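Local coordinates for putative MCP-type signal transduction protein (PDB 4WY9) that probably senses chemical signals in the periplasm through a tandem-PAS domain and passes them on to the chemotaxis machinery of Campylobacter jejuni, at residues I137-G151 and V166-V179. Residues are numbered along the deposited sequence; the frame is centred on the assembly and turned at random.
Sequences ILKKAKYGENKVYIG and VNVAIPIFDRKNQV
Y143 turns the edge of its ring toward the face of F173 in an edge-to-face pair, centroids 5.2 Å apart and planes at 66°. Y143 CD1 stands 3.6 Å from F173 CG, offset toward the rim, while Y143 CA adds a CH-pi contact over the phenylalanine face. With CG anti to the backbone N (chi1 -174°), the tyrosine ring also reaches the turn after the strand, where N177 OD1 lies 3.4 Å from Y143 CD2 and the N177 amide runs nearly parallel to the ring. Beyond this pair, I137 from helix 132-140 sets CG2 3.5 Å from P171 CB and CD1 against A169, while A141 CB touches both P171 CG and V179 CG2. The segments belong to the first PDC sensor domain, a PAS-like fold of the Cache clan: here a helix and the loop after it lie across one face of the antiparallel sheet, and helix 8-51 covers V168 and I170 on the other. The loop returns as edge strand 149-150, paired with 163-173 through Y149 N to A169 O and A169 N to Y149 O, both 2.9 Å. I137 CG1 sits over the centre of the Y149 ring. In the modelled one of two E145 conformers, the Y149 hydroxyl donates to E145 OE2 (2.6 Å, syn side) and E145 OE1 accepts K142 N from above the carboxylate plane.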
loop_
_atom_site.group_PDB
_atom_site.type_symbol
_atom_site.label_atom_id
_atom_site.label_comp_id
_atom_site.label_asym_id
_atom_site.label_seq_id
_atom_site.Cartn_x
_atom_site.Cartn_y
_atom_site.Cartn_z
ATOM N N ILE A 137 15.764 2.511 1.039
ATOM C CA ILE A 137 16.529 1.267 1.091
ATOM C C ILE A 137 17.985 1.529 0.680
ATOM O O ILE A 137 18.913 1.085 1.365
ATOM C CB ILE A 137 15.886 0.192 0.197
ATOM C CG1 ILE A 137 14.619 -0.327 0.843
ATOM C CG2 ILE A 137 16.847 -0.972 -0.032
ATOM C CD1 ILE A 137 13.733 -1.175 -0.011
ATOM N N LEU A 138 18.185 2.202 -0.444
ATOM C CA LEU A 138 19.550 2.437 -0.937
ATOM C C LEU A 138 20.365 3.182 0.104
ATOM O O LEU A 138 21.562 2.906 0.274
ATOM C CB LEU A 138 19.533 3.221 -2.247
ATOM C CG LEU A 138 18.878 2.530 -3.430
ATOM C CD1 LEU A 138 19.069 3.265 -4.695
ATOM C CD2 LEU A 138 19.260 1.087 -3.604
ATOM N N LYS A 139 19.735 4.128 0.803
ATOM C CA LYS A 139 20.444 4.953 1.781
ATOM C C LYS A 139 20.663 4.253 3.124
ATOM O O LYS A 139 21.697 4.476 3.759
ATOM C CB LYS A 139 19.661 6.282 1.976
ATOM C CG LYS A 139 20.218 7.220 3.048
ATOM C CD LYS A 139 21.454 7.910 2.544
ATOM C CE LYS A 139 22.139 8.747 3.630
ATOM N NZ LYS A 139 22.639 7.868 4.736
ATOM N N LYS A 140 19.680 3.463 3.585
ATOM C CA LYS A 140 19.645 3.022 4.971
ATOM C C LYS A 140 19.731 1.524 5.209
ATOM O O LYS A 140 20.057 1.092 6.315
ATOM C CB LYS A 140 18.353 3.523 5.648
ATOM C CG LYS A 140 18.110 4.996 5.491
ATOM C CD LYS A 140 16.990 5.484 6.333
ATOM C CE LYS A 140 15.686 4.850 6.054
ATOM N NZ LYS A 140 14.622 5.565 6.849
ATOM N N ALA A 141 19.409 0.712 4.210
ATOM C CA ALA A 141 19.302 -0.710 4.448
ATOM C C ALA A 141 20.663 -1.328 4.771
ATOM O O ALA A 141 21.668 -0.997 4.137
ATOM C CB ALA A 141 18.657 -1.434 3.268
ATOM N N LYS A 142 20.669 -2.227 5.745
ATOM C CA LYS A 142 21.879 -2.921 6.188
ATOM C C LYS A 142 21.638 -4.405 6.263
ATOM O O LYS A 142 20.565 -4.842 6.704
ATOM C CB LYS A 142 22.322 -2.410 7.545
ATOM C CG LYS A 142 22.714 -0.940 7.522
ATOM C CD LYS A 142 22.922 -0.367 8.892
ATOM C CE LYS A 142 23.178 1.130 8.796
ATOM N NZ LYS A 142 21.975 1.849 8.284
ATOM N N TYR A 143 22.596 -5.202 5.812
ATOM C CA TYR A 143 22.461 -6.641 5.852
ATOM C C TYR A 143 22.294 -7.132 7.272
ATOM O O TYR A 143 22.985 -6.676 8.187
ATOM C CB TYR A 143 23.635 -7.319 5.208
ATOM C CG TYR A 143 23.477 -8.826 5.103
ATOM C CD1 TYR A 143 22.471 -9.375 4.344
ATOM C CD2 TYR A 143 24.322 -9.711 5.787
ATOM C CE1 TYR A 143 22.307 -10.728 4.220
ATOM C CE2 TYR A 143 24.160 -11.077 5.671
ATOM C CZ TYR A 143 23.151 -11.590 4.875
ATOM O OH TYR A 143 22.960 -12.950 4.775
ATOM N N GLY A 144 21.341 -8.046 7.460
ATOM C CA GLY A 144 21.047 -8.564 8.761
ATOM C C GLY A 144 19.768 -8.008 9.340
ATOM O O GLY A 144 19.268 -8.546 10.301
ATOM N N GLU A 145 19.279 -6.897 8.789
ATOM C CA GLU A 145 18.011 -6.355 9.205
ATOM C C GLU A 145 16.887 -7.262 8.651
ATOM O O GLU A 145 17.060 -8.012 7.700
ATOM C CB GLU A 145 17.880 -4.883 8.743
ATOM C CG GLU A 145 17.565 -4.711 7.288
ATOM C CD GLU A 145 17.522 -3.297 6.717
ATOM O OE1 GLU A 145 18.199 -2.419 7.213
ATOM O OE2 GLU A 145 16.814 -3.111 5.729
ATOM N N ASN A 146 15.735 -7.204 9.268
ATOM C CA ASN A 146 14.605 -7.947 8.784
ATOM C C ASN A 146 13.516 -6.965 8.392
ATOM O O ASN A 146 12.337 -7.131 8.714
ATOM C CB ASN A 146 14.110 -8.900 9.877
ATOM C CG ASN A 146 13.101 -9.866 9.368
ATOM O OD1 ASN A 146 12.947 -10.015 8.153
ATOM N ND2 ASN A 146 12.392 -10.533 10.282
ATOM N N LYS A 147 13.900 -5.937 7.687
ATOM C CA LYS A 147 12.972 -4.843 7.545
ATOM C C LYS A 147 12.231 -4.893 6.227
ATOM O O LYS A 147 12.793 -5.238 5.203
ATOM C CB LYS A 147 13.686 -3.479 7.672
ATOM C CG LYS A 147 14.252 -3.153 9.039
ATOM C CD LYS A 147 14.828 -1.749 9.058
ATOM C CE LYS A 147 15.357 -1.332 10.401
ATOM N NZ LYS A 147 15.828 0.054 10.322
ATOM N N VAL A 148 10.978 -4.455 6.247
ATOM C CA VAL A 148 10.199 -4.232 5.053
ATOM C C VAL A 148 9.913 -2.757 4.978
ATOM O O VAL A 148 9.535 -2.150 5.987
ATOM C CB VAL A 148 8.888 -5.041 5.068
ATOM C CG1 VAL A 148 8.110 -4.820 3.795
ATOM C CG2 VAL A 148 9.177 -6.525 5.303
ATOM N N TYR A 149 10.080 -2.153 3.799
ATOM C CA TYR A 149 9.898 -0.717 3.617
ATOM C C TYR A 149 8.548 -0.475 2.971
ATOM O O TYR A 149 8.265 -0.984 1.896
ATOM C CB TYR A 149 11.045 -0.161 2.791
ATOM C CG TYR A 149 12.367 -0.267 3.474
ATOM C CD1 TYR A 149 13.014 -1.517 3.620
ATOM C CD2 TYR A 149 13.006 0.833 4.034
ATOM C CE1 TYR A 149 14.210 -1.634 4.252
ATOM C CE2 TYR A 149 14.225 0.701 4.666
ATOM C CZ TYR A 149 14.829 -0.531 4.801
ATOM O OH TYR A 149 16.044 -0.654 5.436
ATOM N N ILE A 150 7.703 0.307 3.647
ATOM C CA ILE A 150 6.344 0.539 3.191
ATOM C C ILE A 150 6.081 2.025 3.057
ATOM O O ILE A 150 6.376 2.797 3.983
ATOM C CB ILE A 150 5.323 -0.102 4.132
ATOM C CG1 ILE A 150 5.584 -1.626 4.180
ATOM C CG2 ILE A 150 3.883 0.159 3.680
ATOM C CD1 ILE A 150 4.649 -2.387 5.022
ATOM N N GLY A 151 5.593 2.442 1.905
ATOM C CA GLY A 151 5.384 3.842 1.631
ATOM C C GLY A 151 4.095 4.419 2.137
ATOM O O GLY A 151 3.315 3.740 2.804
ATOM N N VAL A 166 0.204 2.136 -2.918
ATOM C CA VAL A 166 1.215 2.053 -1.884
ATOM C C VAL A 166 2.247 1.000 -2.293
ATOM O O VAL A 166 1.904 -0.003 -2.925
ATOM C CB VAL A 166 0.623 1.740 -0.502
ATOM C CG1 VAL A 166 -0.113 0.375 -0.484
ATOM C CG2 VAL A 166 1.686 1.780 0.575
ATOM N N ASN A 167 3.498 1.251 -1.934
ATOM C CA ASN A 167 4.578 0.366 -2.290
ATOM C C ASN A 167 5.164 -0.340 -1.089
ATOM O O ASN A 167 5.266 0.231 -0.008
ATOM C CB ASN A 167 5.662 1.125 -3.033
ATOM C CG ASN A 167 5.220 1.534 -4.401
ATOM O OD1 ASN A 167 5.372 0.764 -5.358
ATOM N ND2 ASN A 167 4.609 2.692 -4.501
ATOM N N VAL A 168 5.585 -1.581 -1.318
ATOM C CA VAL A 168 6.182 -2.443 -0.327
ATOM C C VAL A 168 7.466 -2.950 -0.953
ATOM O O VAL A 168 7.405 -3.432 -2.084
ATOM C CB VAL A 168 5.265 -3.600 0.047
ATOM C CG1 VAL A 168 5.903 -4.525 1.021
ATOM C CG2 VAL A 168 3.918 -3.042 0.651
ATOM N N ALA A 169 8.594 -2.835 -0.271
ATOM C CA ALA A 169 9.875 -3.191 -0.885
ATOM C C ALA A 169 10.904 -3.670 0.109
ATOM O O ALA A 169 10.879 -3.305 1.295
ATOM C CB ALA A 169 10.417 -1.988 -1.669
ATOM N N ILE A 170 11.820 -4.506 -0.376
ATOM C CA ILE A 170 12.864 -5.116 0.446
ATOM C C ILE A 170 14.182 -5.105 -0.327
ATOM O O ILE A 170 14.193 -5.382 -1.540
ATOM C CB ILE A 170 12.488 -6.561 0.834
ATOM C CG1 ILE A 170 11.139 -6.599 1.551
ATOM C CG2 ILE A 170 13.546 -7.229 1.676
ATOM C CD1 ILE A 170 10.667 -7.994 1.880
ATOM N N PRO A 171 15.308 -4.793 0.340
ATOM C CA PRO A 171 16.641 -4.871 -0.311
ATOM C C PRO A 171 17.044 -6.283 -0.657
ATOM O O PRO A 171 16.620 -7.234 0.005
ATOM C CB PRO A 171 17.582 -4.309 0.744
ATOM C CG PRO A 171 16.874 -4.558 2.041
ATOM C CD PRO A 171 15.417 -4.326 1.720
ATOM N N ILE A 172 17.866 -6.383 -1.702
ATOM C CA ILE A 172 18.630 -7.569 -2.110
ATOM C C ILE A 172 20.089 -7.306 -1.802
ATOM O O ILE A 172 20.561 -6.192 -2.017
ATOM C CB ILE A 172 18.424 -7.874 -3.613
ATOM C CG1 ILE A 172 16.933 -7.967 -3.951
ATOM C CG2 ILE A 172 19.148 -9.163 -3.992
ATOM C CD1 ILE A 172 16.205 -9.019 -3.156
ATOM N N PHE A 173 20.799 -8.323 -1.298
ATOM C CA PHE A 173 22.210 -8.156 -0.956
ATOM C C PHE A 173 23.122 -9.145 -1.668
ATOM O O PHE A 173 22.679 -10.260 -2.013
ATOM C CB PHE A 173 22.413 -8.339 0.560
ATOM C CG PHE A 173 21.636 -7.367 1.419
ATOM C CD1 PHE A 173 20.356 -7.679 1.850
ATOM C CD2 PHE A 173 22.184 -6.181 1.842
ATOM C CE1 PHE A 173 19.640 -6.805 2.652
ATOM C CE2 PHE A 173 21.460 -5.292 2.621
ATOM C CZ PHE A 173 20.213 -5.613 3.042
ATOM N N ASP A 174 24.382 -8.763 -1.816
ATOM C CA ASP A 174 25.396 -9.692 -2.302
ATOM C C ASP A 174 26.259 -10.207 -1.129
ATOM O O ASP A 174 25.979 -9.930 0.015
ATOM C CB ASP A 174 26.218 -9.047 -3.386
ATOM C CG ASP A 174 27.040 -7.849 -2.928
ATOM O OD1 ASP A 174 27.204 -7.637 -1.717
ATOM O OD2 ASP A 174 27.643 -7.164 -3.796
ATOM N N ARG A 175 27.305 -10.965 -1.431
ATOM C CA ARG A 175 28.135 -11.598 -0.396
ATOM C C ARG A 175 29.013 -10.568 0.329
ATOM O O ARG A 175 29.531 -10.827 1.438
ATOM C CB ARG A 175 28.953 -12.723 -1.000
ATOM C CG ARG A 175 29.624 -13.605 0.009
ATOM C CD ARG A 175 30.156 -14.892 -0.621
ATOM N NE ARG A 175 29.415 -16.051 -0.114
ATOM C CZ ARG A 175 29.652 -16.620 1.068
ATOM N NH1 ARG A 175 30.612 -16.129 1.846
ATOM N NH2 ARG A 175 28.958 -17.686 1.470
ATOM N N LYS A 176 29.142 -9.366 -0.227
ATOM C CA LYS A 176 29.891 -8.319 0.462
ATOM C C LYS A 176 28.941 -7.512 1.356
ATOM O O LYS A 176 29.313 -6.448 1.860
ATOM C CB LYS A 176 30.600 -7.414 -0.550
ATOM C CG LYS A 176 31.614 -8.210 -1.407
ATOM C CD LYS A 176 32.366 -7.328 -2.357
ATOM C CE LYS A 176 33.747 -7.039 -1.817
ATOM N NZ LYS A 176 34.704 -8.174 -1.689
ATOM N N ASN A 177 27.737 -8.027 1.551
ATOM C CA ASN A 177 26.753 -7.432 2.461
ATOM C C ASN A 177 26.305 -6.073 2.003
ATOM O O ASN A 177 25.911 -5.243 2.823
ATOM C CB ASN A 177 27.287 -7.320 3.898
ATOM C CG ASN A 177 27.936 -8.596 4.383
ATOM O OD1 ASN A 177 27.373 -9.700 4.253
ATOM N ND2 ASN A 177 29.136 -8.482 4.868
ATOM N N GLN A 178 26.357 -5.840 0.689
ATOM C CA GLN A 178 25.974 -4.575 0.094
ATOM C C GLN A 178 24.621 -4.699 -0.583
ATOM O O GLN A 178 24.316 -5.734 -1.171
ATOM C CB GLN A 178 26.970 -4.110 -0.948
ATOM C CG GLN A 178 28.361 -3.941 -0.383
ATOM C CD GLN A 178 28.681 -2.516 0.092
ATOM O OE1 GLN A 178 27.799 -1.804 0.602
ATOM N NE2 GLN A 178 29.932 -2.101 -0.038
ATOM N N VAL A 179 23.837 -3.628 -0.569
ATOM C CA VAL A 179 22.605 -3.590 -1.309
ATOM C C VAL A 179 22.922 -3.580 -2.799
ATOM O O VAL A 179 23.637 -2.718 -3.262
ATOM C CB VAL A 179 21.723 -2.373 -0.942
ATOM C CG1 VAL A 179 20.462 -2.336 -1.797
ATOM C CG2 VAL A 179 21.347 -2.379 0.519
#